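Local coordinates for protein acetyl-CoA acetyltransferase (Bacillus anthracis, PDB 3SS6) that probably catalyses the reversible thiolase reaction, condensing two acetyl-CoA molecules into acetoacetyl-CoA and free CoA, at residues Glu175-Val180 / Gly241-Gly246; Asn165-Tyr170 / Phe321-Leu326; Thr10-Ser15 / Ser362-Leu367; Leu314-Glu319 / Gly356-Val361; Thr71-Ala76 / Asp80-Tyr85. One frame throughout, in Å; residues are numbered along the deposited sequence. Where two conformers were deposited one is given.

Contact 1. Residues Glu175-Val180 / Gly241-Gly246; sequences EEQDEV and GSVTAG
Q177, on helix 174-194, and V243, in the irregular 241-246 segment, bring the two backbones closest, with their CA atoms 7.7 Å apart. The Q177 amide bridges the gap to the loop. Its chain leaves the helix with CG beside the backbone N (chi1 -67°) and runs extended beyond that. NE2 donates to S242 OG over 2.8 Å; the bond is fairly straight (158° at the hydrogen) and the hydroxyl lies close to the amide plane. The other end of the amide, OE1, rests 3.6 Å from V243 CG2, and the Q177 and V243 side chains cross at about a right angle. The next residue, D178, reaches the loop through water: water 1 donates to D178 OD1 at 2.8 Å and accepts from T244 OG1 at 2.6 Å. N247 ties the same region together, its ND2 bonding both D178 OD1 and S242 O, while E164 OE2 accepts the backbone N-H groups of S242 and V243. The remaining carboxylate oxygen, D178 OD2, forms a salt bridge with R174. This fastening of an irregular loop to a helix lies in the long insertion between strands 112-120 and 252-262, known in thiolases as the loop domain.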
# COMPACT_ATOMS: atom_id res chain seq x y z
N GLU A 175 25.72 30.46 14.19
CA GLU A 175 25.54 31.85 13.75
C GLU A 175 25.86 32.04 12.26
O GLU A 175 25.08 32.67 11.54
CB GLU A 175 26.39 32.81 14.58
CG GLU A 175 26.38 34.24 14.02
CD GLU A 175 27.08 35.22 14.94
OE1 GLU A 175 26.80 35.21 16.15
OE2 GLU A 175 27.91 36.01 14.44
N GLU A 176 27.00 31.51 11.81
CA GLU A 176 27.35 31.62 10.40
C GLU A 176 26.25 31.05 9.51
O GLU A 176 25.86 31.65 8.51
CB GLU A 176 28.67 30.91 10.09
CG GLU A 176 29.90 31.63 10.61
CD GLU A 176 31.19 30.87 10.34
OE1 GLU A 176 31.31 29.70 10.77
OE2 GLU A 176 32.08 31.44 9.68
N GLN A 177 25.75 29.88 9.87
CA GLN A 177 24.70 29.24 9.08
C GLN A 177 23.43 30.08 9.06
O GLN A 177 22.81 30.26 8.01
CB GLN A 177 24.39 27.85 9.63
CG GLN A 177 25.55 26.86 9.46
CD GLN A 177 25.29 25.57 10.19
OE1 GLN A 177 24.41 24.80 9.82
NE2 GLN A 177 26.05 25.33 11.26
N ASP A 178 23.05 30.59 10.22
CA ASP A 178 21.82 31.37 10.32
C ASP A 178 21.95 32.73 9.65
O ASP A 178 20.95 33.29 9.19
CB ASP A 178 21.33 31.47 11.77
CG ASP A 178 20.74 30.16 12.28
OD1 ASP A 178 20.51 29.26 11.43
OD2 ASP A 178 20.51 30.02 13.50
N GLU A 179 23.16 33.28 9.58
CA GLU A 179 23.38 34.54 8.87
C GLU A 179 23.17 34.34 7.38
O GLU A 179 22.56 35.16 6.70
CB GLU A 179 24.78 35.09 9.13
CG GLU A 179 25.06 36.38 8.37
CD GLU A 179 26.45 36.93 8.62
OE1 GLU A 179 26.75 37.31 9.77
OE2 GLU A 179 27.25 36.98 7.66
N VAL A 180 23.70 33.23 6.87
CA VAL A 180 23.53 32.88 5.46
C VAL A 180 22.06 32.61 5.17
O VAL A 180 21.54 33.03 4.12
CB VAL A 180 24.39 31.66 5.07
CG1 VAL A 180 23.90 31.05 3.76
CG2 VAL A 180 25.84 32.08 4.97
N GLY A 241 23.47 19.55 17.42
CA GLY A 241 23.90 19.99 16.11
C GLY A 241 23.56 21.45 15.85
O GLY A 241 23.16 22.17 16.77
N SER A 242 23.73 21.87 14.60
CA SER A 242 23.46 23.26 14.21
C SER A 242 22.71 23.38 12.88
O SER A 242 22.20 24.44 12.56
CB SER A 242 24.76 24.07 14.16
OG SER A 242 25.70 23.45 13.30
N VAL A 243 22.66 22.30 12.10
CA VAL A 243 21.83 22.31 10.89
C VAL A 243 20.36 22.15 11.29
O VAL A 243 20.01 21.21 12.01
CB VAL A 243 22.25 21.20 9.89
CG1 VAL A 243 21.40 21.26 8.62
CG2 VAL A 243 23.72 21.32 9.54
N THR A 244 19.52 23.07 10.85
CA THR A 244 18.10 23.09 11.21
C THR A 244 17.24 23.14 9.95
O THR A 244 17.76 23.27 8.84
CB THR A 244 17.74 24.33 12.03
OG1 THR A 244 17.77 25.49 11.17
CG2 THR A 244 18.73 24.54 13.18
N ALA A 245 15.93 23.07 10.11
CA ALA A 245 15.04 23.26 8.97
C ALA A 245 15.16 24.67 8.41
O ALA A 245 14.94 24.90 7.22
CB ALA A 245 13.61 22.98 9.36
N GLY A 246 15.51 25.62 9.27
CA GLY A 246 15.59 27.02 8.87
C GLY A 246 16.84 27.36 8.08
O GLY A 246 16.82 28.28 7.26
O HOH W 1 18.19 27.90 12.13

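Contact 2. Residues Asn165-Tyr170 / Phe321-Leu326; sequences NLVEQY and FAAQYL
Q324, whose backbone packs against L166, has its amide oxygen held by two backbone N-H groups just before its own helix: OE1 accepts from A320 N and, weakly, from F321 N at 3.4 Å. The latter bond is long but nearly straight (167°). F321 occupies the N-cap position of helix 322-332, and the Q324 side chain bends back at CG (chi2 -92°) to reach these donors. Its other amide end, NE2, makes a weak bond to G291 O, so the polar tip is turned away from helix 159-170. What faces that helix is hydrocarbon. L166 CD1 comes within 4.2 Å of Q324 CA. Alongside, V167 CG2 meets the methyl of A323, CB, at 3.6 Å. In V167 it is CG1 that stands anti to the backbone N (chi1 166°), which leaves CG2 on the N side to make this touch. The small alanine lets the chains come close: the CA atoms of V167 and A323 are 6.1 Å apart. Q177 of helix 174-194 packs on both V167 and A323, and Y170 OH extends to E331, further along helix 322-332. No hydrogen bond joins the two segments, so they hold together by shape and by burial of apolar surface, with the glutamine's polar needs met by the residues leading into its own helix and by a neighbouring loop.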
# COMPACT_ATOMS: atom_id res chain seq x y z
N ASN A 165 28.62 16.83 8.82
CA ASN A 165 30.01 16.41 8.67
C ASN A 165 30.87 17.59 8.25
O ASN A 165 32.00 17.74 8.71
CB ASN A 165 30.14 15.27 7.65
CG ASN A 165 29.60 13.95 8.18
OD1 ASN A 165 29.51 13.73 9.39
ND2 ASN A 165 29.23 13.05 7.26
N LEU A 166 30.33 18.43 7.37
CA LEU A 166 31.06 19.60 6.91
C LEU A 166 31.15 20.66 8.01
O LEU A 166 32.16 21.35 8.12
CB LEU A 166 30.43 20.16 5.64
CG LEU A 166 30.79 19.40 4.36
CD1 LEU A 166 30.01 19.95 3.17
CD2 LEU A 166 32.30 19.46 4.10
N VAL A 167 30.10 20.77 8.82
CA VAL A 167 30.11 21.67 9.97
C VAL A 167 31.31 21.36 10.86
O VAL A 167 32.09 22.24 11.22
CB VAL A 167 28.83 21.53 10.81
CG1 VAL A 167 28.98 22.20 12.17
CG2 VAL A 167 27.63 22.10 10.06
N GLU A 168 31.44 20.09 11.22
CA GLU A 168 32.54 19.65 12.06
C GLU A 168 33.91 19.82 11.39
O GLU A 168 34.87 20.25 12.02
CB GLU A 168 32.32 18.19 12.46
CG GLU A 168 31.06 17.98 13.30
CD GLU A 168 30.50 16.56 13.21
OE1 GLU A 168 31.14 15.70 12.57
OE2 GLU A 168 29.42 16.32 13.79
N GLN A 169 33.98 19.47 10.11
CA GLN A 169 35.24 19.57 9.38
C GLN A 169 35.74 21.01 9.23
O GLN A 169 36.92 21.30 9.45
CB GLN A 169 35.10 18.90 8.00
CG GLN A 169 36.39 18.83 7.20
CD GLN A 169 36.27 17.93 5.98
OE1 GLN A 169 35.58 16.90 6.02
NE2 GLN A 169 36.94 18.30 4.90
N TYR A 170 34.83 21.91 8.86
CA TYR A 170 35.20 23.30 8.60
C TYR A 170 34.97 24.24 9.80
O TYR A 170 35.14 25.46 9.68
CB TYR A 170 34.47 23.81 7.35
CG TYR A 170 35.09 23.31 6.06
CD1 TYR A 170 36.01 24.08 5.38
CD2 TYR A 170 34.75 22.07 5.54
CE1 TYR A 170 36.59 23.64 4.21
CE2 TYR A 170 35.33 21.61 4.35
CZ TYR A 170 36.25 22.41 3.70
OH TYR A 170 36.85 21.99 2.53
N PHE A 321 22.41 23.33 1.95
CA PHE A 321 22.35 23.68 3.36
C PHE A 321 23.24 24.90 3.48
O PHE A 321 24.21 25.03 2.73
CB PHE A 321 22.89 22.55 4.23
CG PHE A 321 22.18 21.26 4.02
CD1 PHE A 321 21.10 20.91 4.81
CD2 PHE A 321 22.57 20.41 2.99
CE1 PHE A 321 20.42 19.72 4.60
CE2 PHE A 321 21.89 19.22 2.77
CZ PHE A 321 20.82 18.87 3.58
N ALA A 322 22.92 25.80 4.39
CA ALA A 322 23.79 26.95 4.59
C ALA A 322 25.21 26.48 4.94
O ALA A 322 26.20 27.06 4.48
CB ALA A 322 23.24 27.85 5.69
N ALA A 323 25.30 25.42 5.74
CA ALA A 323 26.58 24.89 6.19
C ALA A 323 27.39 24.39 5.00
O ALA A 323 28.61 24.54 4.94
CB ALA A 323 26.37 23.75 7.17
N GLN A 324 26.70 23.76 4.06
CA GLN A 324 27.36 23.22 2.88
C GLN A 324 27.89 24.35 2.03
O GLN A 324 29.04 24.32 1.56
CB GLN A 324 26.39 22.33 2.10
CG GLN A 324 26.81 22.04 0.68
CD GLN A 324 26.24 23.03 -0.32
OE1 GLN A 324 25.12 23.54 -0.17
NE2 GLN A 324 27.01 23.30 -1.37
N TYR A 325 27.07 25.38 1.83
CA TYR A 325 27.53 26.56 1.11
C TYR A 325 28.77 27.17 1.80
O TYR A 325 29.76 27.52 1.16
CB TYR A 325 26.44 27.64 0.98
CG TYR A 325 27.10 28.92 0.55
CD1 TYR A 325 27.50 29.09 -0.76
CD2 TYR A 325 27.42 29.90 1.48
CE1 TYR A 325 28.18 30.22 -1.16
CE2 TYR A 325 28.10 31.05 1.08
CZ TYR A 325 28.48 31.19 -0.24
OH TYR A 325 29.16 32.32 -0.64
N LEU A 326 28.70 27.30 3.12
CA LEU A 326 29.79 27.90 3.88
C LEU A 326 31.10 27.14 3.72
O LEU A 326 32.17 27.75 3.65
CB LEU A 326 29.40 28.05 5.35
CG LEU A 326 28.44 29.22 5.60
CD1 LEU A 326 27.65 29.02 6.89
CD2 LEU A 326 29.22 30.54 5.65

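Contact 3. Residues Thr10-Ser15 / Ser362-Leu367; sequences TAAVRS and SLIHEL
S362 faces R14 at the start of the contact, OG standing 4.0 Å from R14 NE and oblique to the guanidinium. The two are linked less by each other than by Q200, whose OE1 is bonded by both; S362 also has R358 as a partner, and R14 NH1 forms a salt bridge with D218. R14 extends fully from CG to NE, and its NH1 additionally donates to S15 O at 3.1 Å. Next, I364 lays its terminal methyl, CD1, against A12 CB at 4.1 Å. H365 then supplies the direct hydrogen bond: NE2 donates to A12 O over 2.7 Å, with 161° at the hydrogen. With CG on the backbone N side (chi1 -73°), the imidazole meets the carbonyl oxygen at its edge, almost in the ring plane, and only slightly tilted from the plane of the carbonyl. The short axes of strand 10-14 and helix 362-367 approach to 8.6 Å and diverge by 116°, so the helix runs steeply across the strand. Since helix 352-370 also touches strand 385-393 through L363 and I364, it lies between strands of the amino- and carboxy-terminal halves, the place of a buried central helix in the layered alpha-beta-alpha-beta-alpha thiolase fold.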
# COMPACT_ATOMS: atom_id res chain seq x y z
N THR A 10 19.67 31.14 -26.13
CA THR A 10 18.80 32.20 -26.66
C THR A 10 17.56 32.51 -25.81
O THR A 10 16.88 33.53 -26.04
CB THR A 10 18.35 31.89 -28.10
OG1 THR A 10 17.61 30.67 -28.12
CG2 THR A 10 19.57 31.78 -29.02
N ALA A 11 17.27 31.65 -24.84
CA ALA A 11 16.17 31.88 -23.91
C ALA A 11 16.49 31.14 -22.63
O ALA A 11 17.19 30.12 -22.66
CB ALA A 11 14.83 31.39 -24.48
N ALA A 12 15.99 31.66 -21.51
CA ALA A 12 16.23 31.04 -20.22
C ALA A 12 15.08 31.42 -19.30
O ALA A 12 14.96 32.58 -18.90
CB ALA A 12 17.55 31.53 -19.64
N VAL A 13 14.22 30.45 -19.01
CA VAL A 13 13.00 30.73 -18.24
C VAL A 13 12.76 29.66 -17.19
O VAL A 13 13.33 28.58 -17.26
CB VAL A 13 11.77 30.85 -19.15
CG1 VAL A 13 11.85 32.11 -20.00
CG2 VAL A 13 11.62 29.60 -20.03
N ARG A 14 11.90 29.96 -16.22
CA ARG A 14 11.61 28.98 -15.18
C ARG A 14 10.21 29.19 -14.63
O ARG A 14 9.65 30.26 -14.75
CB ARG A 14 12.61 29.13 -14.03
CG ARG A 14 12.55 30.50 -13.32
CD ARG A 14 13.51 30.50 -12.12
NE ARG A 14 13.52 31.71 -11.28
CZ ARG A 14 12.71 31.92 -10.24
NH1 ARG A 14 11.75 31.04 -9.92
NH2 ARG A 14 12.85 33.02 -9.50
N SER A 15 9.65 28.15 -14.02
CA SER A 15 8.43 28.36 -13.24
C SER A 15 8.82 29.11 -11.98
O SER A 15 10.00 29.15 -11.62
CB SER A 15 7.81 27.00 -12.87
OG SER A 15 8.62 26.33 -11.91
N SER A 362 18.80 31.97 -13.51
CA SER A 362 18.92 33.15 -12.66
C SER A 362 20.23 33.91 -12.87
O SER A 362 20.26 35.16 -12.94
CB SER A 362 18.76 32.75 -11.19
OG SER A 362 17.47 32.16 -11.00
N LEU A 363 21.32 33.17 -12.99
CA LEU A 363 22.62 33.77 -13.25
C LEU A 363 22.62 34.57 -14.55
O LEU A 363 23.11 35.69 -14.60
CB LEU A 363 23.69 32.68 -13.32
CG LEU A 363 25.13 33.14 -13.59
CD1 LEU A 363 25.64 34.10 -12.52
CD2 LEU A 363 26.00 31.88 -13.64
N ILE A 364 22.08 33.97 -15.61
CA ILE A 364 22.09 34.64 -16.91
C ILE A 364 21.38 35.99 -16.84
O ILE A 364 21.90 37.00 -17.32
CB ILE A 364 21.42 33.77 -17.99
CG1 ILE A 364 22.31 32.57 -18.32
CG2 ILE A 364 21.15 34.59 -19.23
CD1 ILE A 364 21.60 31.45 -19.07
N HIS A 365 20.22 36.01 -16.22
CA HIS A 365 19.44 37.23 -16.14
C HIS A 365 20.07 38.28 -15.23
O HIS A 365 19.97 39.47 -15.53
CB HIS A 365 18.00 36.91 -15.72
CG HIS A 365 17.20 36.26 -16.81
ND1 HIS A 365 16.60 36.98 -17.82
CD2 HIS A 365 16.94 34.96 -17.07
CE1 HIS A 365 15.99 36.15 -18.64
NE2 HIS A 365 16.19 34.92 -18.21
N GLU A 366 20.71 37.84 -14.15
CA GLU A 366 21.32 38.81 -13.23
C GLU A 366 22.61 39.40 -13.82
O GLU A 366 22.88 40.58 -13.65
CB GLU A 366 21.55 38.18 -11.84
CG GLU A 366 22.14 39.13 -10.77
CD GLU A 366 21.22 40.30 -10.38
OE1 GLU A 366 20.05 40.35 -10.79
OE2 GLU A 366 21.69 41.19 -9.63
N LEU A 367 23.41 38.58 -14.50
CA LEU A 367 24.56 39.13 -15.23
C LEU A 367 24.08 40.23 -16.17
O LEU A 367 24.65 41.33 -16.20
CB LEU A 367 25.27 38.04 -16.03
CG LEU A 367 26.15 37.04 -15.26
CD1 LEU A 367 26.52 35.88 -16.17
CD2 LEU A 367 27.42 37.73 -14.72
O HOH W 2 15.89 33.54 -9.80

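Contact 4. Residues Leu314-Glu319 / Gly356-Val361; sequences LLEINE and GARITV
I359 and E316 carry most of this contact, sliding past each other in opposite directions between helix 352-370 and strand 314-317. The E316 chain bends at chi2 (-77°), bringing its carboxylate back along the isoleucine: OE1 lies 3.8 Å from I359 CB, and E316 CG rests 3.6 Å from I359 O. CG1 of I359 sits between its own backbone N and carbonyl carbon (chi1 66°), which sends CD1 toward the strand's end, 4.3 Å from N318 N. Its CG2 lies over one face of the R358 guanidinium, toward its rim, 3.6 Å above the plane. That guanidinium reaches the strand side through two waters at its edge, in plane. Water 3 sits 2.6 Å from E316 OE1, to which it probably donates, and accepts from R358 NH1, which also bonds S362 OG. Water 4 donates to N318 OD1 at 2.7 Å and accepts from R358 NH2. E316 and R358 are too far apart for a salt bridge, though the nearby positive charge probably favours an ionised glutamate. N318 opens the sequence N318-E319-A320-F321, the NEAF motif of thiolases. Strand 314-317 edges the sheet beside strand 374-381, and helix 352-370 crosses to strand 7-19 through R358 and V361.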
# COMPACT_ATOMS: atom_id res chain seq x y z
N LEU A 314 29.89 37.13 -11.29
CA LEU A 314 28.87 36.61 -10.39
C LEU A 314 28.96 35.10 -10.31
O LEU A 314 29.34 34.44 -11.28
CB LEU A 314 27.47 36.96 -10.90
CG LEU A 314 27.05 38.44 -10.85
CD1 LEU A 314 25.66 38.57 -11.43
CD2 LEU A 314 27.09 38.99 -9.42
N LEU A 315 28.59 34.56 -9.16
CA LEU A 315 28.50 33.11 -9.00
C LEU A 315 27.15 32.74 -8.40
O LEU A 315 26.60 33.45 -7.55
CB LEU A 315 29.62 32.57 -8.10
CG LEU A 315 31.09 32.76 -8.51
CD1 LEU A 315 31.61 34.10 -8.03
CD2 LEU A 315 31.96 31.63 -7.94
N GLU A 316 26.63 31.60 -8.85
CA GLU A 316 25.52 30.93 -8.19
C GLU A 316 26.06 29.61 -7.68
O GLU A 316 26.50 28.78 -8.48
CB GLU A 316 24.38 30.64 -9.18
CG GLU A 316 23.54 31.86 -9.54
CD GLU A 316 22.56 32.24 -8.46
OE1 GLU A 316 21.90 31.33 -7.91
OE2 GLU A 316 22.43 33.44 -8.15
N ILE A 317 26.08 29.44 -6.37
CA ILE A 317 26.48 28.19 -5.72
C ILE A 317 25.27 27.71 -4.93
O ILE A 317 24.95 28.32 -3.91
CB ILE A 317 27.62 28.42 -4.70
CG1 ILE A 317 28.80 29.16 -5.33
CG2 ILE A 317 28.07 27.08 -4.09
CD1 ILE A 317 29.48 28.40 -6.45
N ASN A 318 24.60 26.66 -5.38
CA ASN A 318 23.35 26.34 -4.70
C ASN A 318 23.52 26.10 -3.21
O ASN A 318 24.44 25.40 -2.79
CB ASN A 318 22.60 25.18 -5.35
CG ASN A 318 21.26 24.94 -4.68
OD1 ASN A 318 20.47 25.87 -4.51
ND2 ASN A 318 21.02 23.71 -4.26
N GLU A 319 22.64 26.69 -2.41
CA GLU A 319 22.59 26.42 -0.97
C GLU A 319 21.72 25.19 -0.69
O GLU A 319 20.53 25.34 -0.46
CB GLU A 319 21.99 27.61 -0.23
CG GLU A 319 22.86 28.86 -0.11
CD GLU A 319 22.04 30.10 0.22
OE1 GLU A 319 20.79 29.99 0.21
OE2 GLU A 319 22.62 31.17 0.48
N GLY A 356 19.80 22.75 -10.91
CA GLY A 356 21.00 23.00 -11.70
C GLY A 356 20.71 23.87 -12.90
O GLY A 356 21.57 24.66 -13.31
N ALA A 357 19.51 23.72 -13.46
CA ALA A 357 19.06 24.60 -14.54
C ALA A 357 18.54 25.94 -14.01
O ALA A 357 18.78 26.98 -14.60
CB ALA A 357 17.99 23.92 -15.38
N ARG A 358 17.82 25.89 -12.89
CA ARG A 358 17.26 27.10 -12.27
C ARG A 358 18.32 28.16 -11.95
O ARG A 358 18.17 29.33 -12.30
CB ARG A 358 16.46 26.72 -11.01
CG ARG A 358 15.35 27.71 -10.62
CD ARG A 358 15.94 28.97 -9.96
NE ARG A 358 16.64 28.65 -8.72
CZ ARG A 358 17.41 29.51 -8.05
NH1 ARG A 358 17.59 30.73 -8.52
NH2 ARG A 358 17.98 29.15 -6.91
N ILE A 359 19.42 27.73 -11.32
CA ILE A 359 20.45 28.70 -10.95
C ILE A 359 21.14 29.26 -12.19
O ILE A 359 21.64 30.38 -12.16
CB ILE A 359 21.48 28.14 -9.92
CG1 ILE A 359 22.33 27.01 -10.51
CG2 ILE A 359 20.75 27.71 -8.64
CD1 ILE A 359 23.43 26.51 -9.55
N THR A 360 21.15 28.48 -13.27
CA THR A 360 21.75 28.96 -14.52
C THR A 360 20.84 30.04 -15.15
O THR A 360 21.32 31.09 -15.59
CB THR A 360 22.02 27.81 -15.51
OG1 THR A 360 22.87 26.84 -14.87
CG2 THR A 360 22.70 28.32 -16.78
N VAL A 361 19.55 29.77 -15.18
CA VAL A 361 18.57 30.78 -15.61
C VAL A 361 18.76 32.08 -14.83
O VAL A 361 18.86 33.17 -15.41
CB VAL A 361 17.12 30.28 -15.43
CG1 VAL A 361 16.11 31.43 -15.59
CG2 VAL A 361 16.81 29.16 -16.40
O HOH W 3 19.68 31.57 -6.61
O HOH W 4 18.05 26.78 -5.31

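Contact 5. Residues Thr71-Ala76 / Asp80-Tyr85; sequences TAALAA and DTVTGY. With K (potassium ion), chain F.
The beta-alpha-beta unit of strand 53-57, helix 68-75 and strand 83-88 closes here, where A73 and L74 near the helix end meet V82 and D80 on the way into the last strand. A73 presents its methyl to V82: CB lies 4.3 Å from V82 CG1 and 4.0 Å from V82 O. V54 of the first strand packs on both residues, so the pair belongs to the apolar layer between helix and sheet. L74 and D80 cross at about a right angle nearer the surface. Both first torsions set CG beside the backbone N (chi1 -69° for L74 and -68° for D80), and the end of each side chain comes closer than its CB bond suggests; L74 CD2 touches D80 OD1 at 3.5 Å. No hydrogen bond spans the two segments, but R70, one residue before 71-76, ties the turn with NH1, which donates to D80 O and V82 O. In fold terms the helix covers the edge of the mixed sheet of the amino-terminal half, where strand 83-88 runs parallel to 53-57 and is outermost within its chain. Y85, further along that strand, points elsewhere: its CG lies between the backbone N and the carbonyl carbon (chi1 66°), and its hydroxyl OH binds a potassium ion at 3.1 Å. The ion lies in the ring plane, off the edge, 3.8 Å from Y85 CE1. S100 OG of the same chain, together with S100 OG and Y85 OH of the second subunit, completes this four-oxygen site at the subunit interface.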
# COMPACT_ATOMS: atom_id res chain seq x y z
N THR A 71 8.09 12.72 -23.01
CA THR A 71 6.69 12.83 -22.67
C THR A 71 6.28 14.31 -22.60
O THR A 71 5.23 14.68 -23.10
CB THR A 71 6.36 12.09 -21.36
OG1 THR A 71 6.70 10.71 -21.50
CG2 THR A 71 4.87 12.19 -21.05
N ALA A 72 7.12 15.15 -21.99
CA ALA A 72 6.78 16.57 -21.88
C ALA A 72 6.81 17.25 -23.26
O ALA A 72 6.00 18.13 -23.54
CB ALA A 72 7.73 17.27 -20.91
N ALA A 73 7.74 16.83 -24.11
CA ALA A 73 7.79 17.39 -25.47
C ALA A 73 6.47 17.14 -26.20
O ALA A 73 5.89 18.04 -26.82
CB ALA A 73 8.97 16.79 -26.25
N LEU A 74 6.00 15.89 -26.12
CA LEU A 74 4.74 15.54 -26.78
C LEU A 74 3.56 16.23 -26.11
O LEU A 74 2.65 16.71 -26.79
CB LEU A 74 4.53 14.03 -26.75
CG LEU A 74 5.46 13.17 -27.60
CD1 LEU A 74 5.26 11.70 -27.25
CD2 LEU A 74 5.23 13.42 -29.09
N ALA A 75 3.55 16.27 -24.78
CA ALA A 75 2.45 16.91 -24.07
C ALA A 75 2.39 18.42 -24.34
O ALA A 75 1.31 19.03 -24.27
CB ALA A 75 2.53 16.63 -22.57
N ALA A 76 3.54 19.01 -24.66
CA ALA A 76 3.62 20.43 -25.00
C ALA A 76 3.14 20.71 -26.41
O ALA A 76 3.07 21.87 -26.83
CB ALA A 76 5.05 20.92 -24.83
N ASP A 80 6.19 15.13 -33.46
CA ASP A 80 6.71 13.81 -33.11
C ASP A 80 8.19 13.67 -33.38
O ASP A 80 8.84 12.77 -32.84
CB ASP A 80 6.00 12.71 -33.91
CG ASP A 80 4.56 12.55 -33.53
OD1 ASP A 80 4.15 13.01 -32.44
OD2 ASP A 80 3.82 11.93 -34.34
N THR A 81 8.73 14.52 -34.25
CA THR A 81 10.14 14.49 -34.58
C THR A 81 11.03 15.00 -33.46
O THR A 81 12.23 14.76 -33.46
CB THR A 81 10.44 15.34 -35.83
OG1 THR A 81 9.82 16.63 -35.68
CG2 THR A 81 9.89 14.65 -37.07
N VAL A 82 10.43 15.71 -32.51
CA VAL A 82 11.20 16.29 -31.41
C VAL A 82 11.38 15.23 -30.34
O VAL A 82 10.49 14.97 -29.53
CB VAL A 82 10.51 17.52 -30.81
CG1 VAL A 82 11.32 18.08 -29.66
CG2 VAL A 82 10.31 18.58 -31.89
N THR A 83 12.55 14.60 -30.35
CA THR A 83 12.84 13.52 -29.41
C THR A 83 13.30 14.08 -28.08
O THR A 83 13.47 15.28 -27.93
CB THR A 83 13.89 12.56 -30.00
OG1 THR A 83 15.08 13.30 -30.33
CG2 THR A 83 13.36 11.92 -31.28
N GLY A 84 13.54 13.21 -27.10
CA GLY A 84 14.01 13.69 -25.82
C GLY A 84 14.57 12.55 -25.00
O GLY A 84 14.30 11.38 -25.28
N TYR A 85 15.36 12.91 -23.99
CA TYR A 85 15.81 11.94 -23.00
C TYR A 85 16.04 12.61 -21.68
O TYR A 85 16.14 13.84 -21.60
CB TYR A 85 17.04 11.14 -23.45
CG TYR A 85 18.37 11.86 -23.65
CD1 TYR A 85 19.40 11.72 -22.73
CD2 TYR A 85 18.60 12.60 -24.80
CE1 TYR A 85 20.64 12.33 -22.94
CE2 TYR A 85 19.84 13.22 -25.01
CZ TYR A 85 20.85 13.08 -24.08
OH TYR A 85 22.07 13.67 -24.30
K K F . 24.40 12.84 -22.44

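How the contacts relate
Contacts 1 and 2 are neighbours, centres 10 Å apart, and pack directly on each other, Q177 OE1 3.5 Å from A323 CB. Contact 2 also packs on contact 4, with Y325 CD1 3.9 Å from I317 CG2. Contacts 3 and 4 use successive turns of helix 352-370 and touch at R14 CD and R358 CD, 3.6 Å apart. Contact 5 stands off, its centre about 42 Å from that of contact 1 across the chain. It supplies Y85 to a potassium site, and strand 83-88 leads toward C91, found as S-hydroxycysteine and probably the thiolase nucleophile. A bound potassium ion also lies about 4 Å from the H365 side chain.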